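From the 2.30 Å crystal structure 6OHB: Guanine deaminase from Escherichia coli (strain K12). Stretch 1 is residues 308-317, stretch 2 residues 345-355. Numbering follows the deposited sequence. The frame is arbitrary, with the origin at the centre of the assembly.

Stretch 1 (308-317) GLFNLKKAWQ
Stretch 2 (345-355) KVLQLQGYRLS

This is a mainly apolar contact between a loop leading into a helix and a helix leading into a loop, with one side-chain-to-backbone hydrogen bond. The two stretches belong to the same chain and together bury 485 Å².

In stretch 1, Leu-309 and Phe-310 are extended, with phi/psi of -120/120 and -70/134. Asn-311 (-91/81) is the N-cap of the helix 312-317. Its OD1 accepts a weak bond from Lys-314 N at 3.4 Å. Gly-308, at 139/-166, has backbone angles that call for glycine.

Stretch 2 begins inside a helix. Gln-350 (-91/6) is the first residue to leave helical angles. Gly-351 follows at 78/11, another conformation that calls for glycine. Tyr-352 N bonds to Leu-347 O at 2.7 Å. Tyr-352 to Leu-354 are extended, and Ser-355 caps a helix just past the stretch.

The register runs in the same order along both stretches. The CA atoms of Leu-309 and Val-346 are 6.0 Å apart, and those of Lys-313 and Tyr-352 are 7.1 Å apart.

Gln-350 makes the hydrogen bond. Its CA-to-CB bond points toward stretch 1 (chi1 m, chi2 t, chi3 69°), and its NE2 donates to Phe-310 O at 2.6 Å with an angle of 167°. The bond is short and nearly straight. The same amide lies against Leu-309, with NE2 3.2 Å from Leu-309 CB.

Leu-309 (m, t) packs against Val-346 and Leu-349. Its CB is 3.9 Å from Val-346 CG1, and its CD1 is 3.9 Å from Leu-349 CB. Val-346 has chi1 t; Leu-349 is m, t. The CA-to-CB bond of Phe-310 (chi1 t, chi2 79°) points sideways. Its closest contacts here are from the backbone: Phe-310 N is 4.1 Å from Val-346 CG1, and Phe-310 O is 3.9 Å from Leu-347 CD2.

Leu-312 (t, p) forms a second apolar cluster. Its CD2 lies 3.7 Å from Leu-347 CD1, 3.7 Å from Tyr-352 CE1 and 4.1 Å from Leu-354 CD1. Leu-347 (m, t) and Leu-354 (t, p) start sideways, but their ends come nearer.

Tyr-352 (chi1 t, chi2 -93°) packs obliquely among the helix side chains. Its CD2 meets Lys-313 CB at 3.6 Å, while the all-t Lys-313 chain leads its end away. Trp-316 (chi1 m, chi2 114°) brings CD1 to 3.3 Å from Tyr-352 OH. Its NE1 is 3.4 Å from Tyr-352 OH, but the angle is too poor for a hydrogen bond. Both polar atoms are satisfied elsewhere in the structure.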

# COMPACT_ATOMS: atom_id res chain seq x y z
N GLY A 308 -10.77 -10.95 6.32
CA GLY A 308 -11.17 -11.75 5.18
C GLY A 308 -11.31 -10.88 3.96
O GLY A 308 -10.91 -9.72 3.96
N LEU A 309 -11.94 -11.42 2.92
CA LEU A 309 -12.01 -10.76 1.63
C LEU A 309 -13.47 -10.51 1.26
O LEU A 309 -14.25 -11.46 1.13
CB LEU A 309 -11.31 -11.60 0.56
CG LEU A 309 -10.02 -12.30 0.99
CD1 LEU A 309 -9.47 -13.16 -0.14
CD2 LEU A 309 -8.99 -11.29 1.45
N PHE A 310 -13.83 -9.24 1.07
CA PHE A 310 -15.20 -8.87 0.73
C PHE A 310 -15.51 -9.33 -0.68
O PHE A 310 -14.72 -9.12 -1.60
CB PHE A 310 -15.40 -7.36 0.87
CG PHE A 310 -16.72 -6.86 0.35
CD1 PHE A 310 -17.88 -7.00 1.09
CD2 PHE A 310 -16.80 -6.23 -0.89
CE1 PHE A 310 -19.09 -6.53 0.62
CE2 PHE A 310 -18.01 -5.76 -1.37
CZ PHE A 310 -19.16 -5.91 -0.62
N ASN A 311 -16.68 -9.94 -0.85
CA ASN A 311 -17.08 -10.54 -2.12
C ASN A 311 -17.84 -9.50 -2.94
O ASN A 311 -19.07 -9.45 -2.97
CB ASN A 311 -17.92 -11.79 -1.88
CG ASN A 311 -18.07 -12.65 -3.11
OD1 ASN A 311 -17.58 -12.32 -4.19
ND2 ASN A 311 -18.78 -13.77 -2.97
N LEU A 312 -17.07 -8.63 -3.60
CA LEU A 312 -17.67 -7.58 -4.42
C LEU A 312 -18.46 -8.16 -5.58
O LEU A 312 -19.45 -7.57 -6.02
CB LEU A 312 -16.59 -6.62 -4.92
CG LEU A 312 -17.07 -5.45 -5.79
CD1 LEU A 312 -17.93 -4.49 -4.98
CD2 LEU A 312 -15.89 -4.72 -6.41
N LYS A 313 -18.02 -9.32 -6.09
CA LYS A 313 -18.71 -9.94 -7.22
C LYS A 313 -20.13 -10.36 -6.83
O LYS A 313 -21.09 -10.11 -7.57
CB LYS A 313 -17.91 -11.14 -7.71
CG LYS A 313 -18.61 -12.01 -8.73
CD LYS A 313 -17.73 -13.19 -9.10
CE LYS A 313 -18.45 -14.21 -9.96
NZ LYS A 313 -17.63 -15.44 -10.13
N LYS A 314 -20.28 -10.96 -5.65
CA LYS A 314 -21.62 -11.30 -5.19
C LYS A 314 -22.43 -10.05 -4.89
O LYS A 314 -23.66 -10.06 -5.02
CB LYS A 314 -21.56 -12.20 -3.95
N ALA A 315 -21.76 -8.96 -4.51
CA ALA A 315 -22.47 -7.71 -4.30
C ALA A 315 -23.05 -7.18 -5.61
O ALA A 315 -24.20 -6.72 -5.64
CB ALA A 315 -21.54 -6.67 -3.68
N TRP A 316 -22.29 -7.26 -6.70
CA TRP A 316 -22.83 -6.86 -8.00
C TRP A 316 -23.94 -7.80 -8.44
O TRP A 316 -24.97 -7.35 -8.97
CB TRP A 316 -21.72 -6.83 -9.05
CG TRP A 316 -20.83 -5.61 -8.99
CD1 TRP A 316 -19.50 -5.59 -8.68
CD2 TRP A 316 -21.19 -4.25 -9.27
NE1 TRP A 316 -19.02 -4.30 -8.74
CE2 TRP A 316 -20.04 -3.46 -9.11
CE3 TRP A 316 -22.39 -3.62 -9.65
CZ2 TRP A 316 -20.04 -2.08 -9.30
CZ3 TRP A 316 -22.39 -2.25 -9.85
CH2 TRP A 316 -21.22 -1.50 -9.67
N GLN A 317 -23.76 -9.11 -8.25
CA GLN A 317 -24.78 -10.08 -8.65
C GLN A 317 -26.07 -9.87 -7.87
O GLN A 317 -27.17 -9.90 -8.44
CB GLN A 317 -24.27 -11.51 -8.48
N LYS A 345 -6.02 -5.53 -4.69
CA LYS A 345 -5.31 -6.74 -4.23
C LYS A 345 -6.28 -7.76 -3.62
O LYS A 345 -6.17 -8.96 -3.90
CB LYS A 345 -4.21 -6.38 -3.22
CG LYS A 345 -3.06 -5.59 -3.83
CD LYS A 345 -2.09 -5.15 -2.76
CE LYS A 345 -1.71 -3.69 -2.92
NZ LYS A 345 -1.38 -3.09 -1.61
N VAL A 346 -7.24 -7.30 -2.81
CA VAL A 346 -8.22 -8.21 -2.22
C VAL A 346 -8.98 -8.96 -3.31
O VAL A 346 -9.16 -10.20 -3.25
CB VAL A 346 -9.17 -7.41 -1.31
CG1 VAL A 346 -10.50 -8.13 -1.13
CG2 VAL A 346 -8.52 -7.12 0.04
N LEU A 347 -9.39 -8.24 -4.35
CA LEU A 347 -10.18 -8.87 -5.40
C LEU A 347 -9.32 -9.79 -6.28
O LEU A 347 -9.80 -10.83 -6.73
CB LEU A 347 -10.88 -7.80 -6.22
CG LEU A 347 -11.87 -7.14 -5.26
CD1 LEU A 347 -12.36 -5.78 -5.76
CD2 LEU A 347 -13.04 -8.09 -4.96
N GLN A 348 -8.06 -9.42 -6.51
CA GLN A 348 -7.16 -10.34 -7.20
C GLN A 348 -7.01 -11.64 -6.42
O GLN A 348 -6.91 -12.72 -7.01
CB GLN A 348 -5.78 -9.69 -7.40
CG GLN A 348 -5.64 -8.85 -8.66
CD GLN A 348 -5.84 -9.64 -9.94
OE1 GLN A 348 -6.78 -9.39 -10.70
NE2 GLN A 348 -4.97 -10.62 -10.17
N LEU A 349 -6.99 -11.55 -5.09
CA LEU A 349 -6.96 -12.76 -4.29
C LEU A 349 -8.24 -13.58 -4.44
O LEU A 349 -8.20 -14.81 -4.32
CB LEU A 349 -6.73 -12.43 -2.82
CG LEU A 349 -5.29 -12.12 -2.41
CD1 LEU A 349 -5.28 -11.75 -0.95
CD2 LEU A 349 -4.36 -13.29 -2.67
N GLN A 350 -9.37 -12.92 -4.72
CA GLN A 350 -10.59 -13.68 -4.96
C GLN A 350 -10.82 -14.04 -6.43
O GLN A 350 -11.89 -14.58 -6.76
CB GLN A 350 -11.81 -12.92 -4.43
CG GLN A 350 -11.73 -12.63 -2.95
CD GLN A 350 -12.92 -11.84 -2.46
OE1 GLN A 350 -14.03 -12.36 -2.41
NE2 GLN A 350 -12.69 -10.58 -2.11
N GLY A 351 -9.86 -13.77 -7.32
CA GLY A 351 -10.06 -14.03 -8.73
C GLY A 351 -10.92 -13.02 -9.46
O GLY A 351 -11.32 -13.27 -10.60
N TYR A 352 -11.22 -11.88 -8.83
CA TYR A 352 -12.04 -10.83 -9.41
C TYR A 352 -11.15 -9.69 -9.87
O TYR A 352 -10.36 -9.15 -9.09
CB TYR A 352 -13.06 -10.34 -8.38
CG TYR A 352 -14.02 -9.28 -8.87
CD1 TYR A 352 -13.74 -7.93 -8.69
CD2 TYR A 352 -15.21 -9.63 -9.47
CE1 TYR A 352 -14.62 -6.95 -9.12
CE2 TYR A 352 -16.10 -8.66 -9.91
CZ TYR A 352 -15.80 -7.32 -9.72
OH TYR A 352 -16.68 -6.36 -10.15
N ARG A 353 -11.27 -9.31 -11.15
CA ARG A 353 -10.46 -8.24 -11.72
C ARG A 353 -11.20 -6.92 -11.54
O ARG A 353 -12.26 -6.70 -12.14
CB ARG A 353 -10.17 -8.51 -13.20
N LEU A 354 -10.63 -6.03 -10.73
CA LEU A 354 -11.21 -4.71 -10.50
C LEU A 354 -10.71 -3.77 -11.59
O LEU A 354 -9.52 -3.42 -11.63
CB LEU A 354 -10.86 -4.20 -9.11
CG LEU A 354 -11.41 -2.82 -8.74
CD1 LEU A 354 -12.92 -2.89 -8.55
CD2 LEU A 354 -10.72 -2.28 -7.50
N SER A 355 -11.62 -3.35 -12.46
CA SER A 355 -11.28 -2.45 -13.56
C SER A 355 -10.97 -1.04 -13.05
O SER A 355 -11.46 -0.60 -12.01
CB SER A 355 -12.45 -2.41 -14.55
OG SER A 355 -12.57 -1.14 -15.18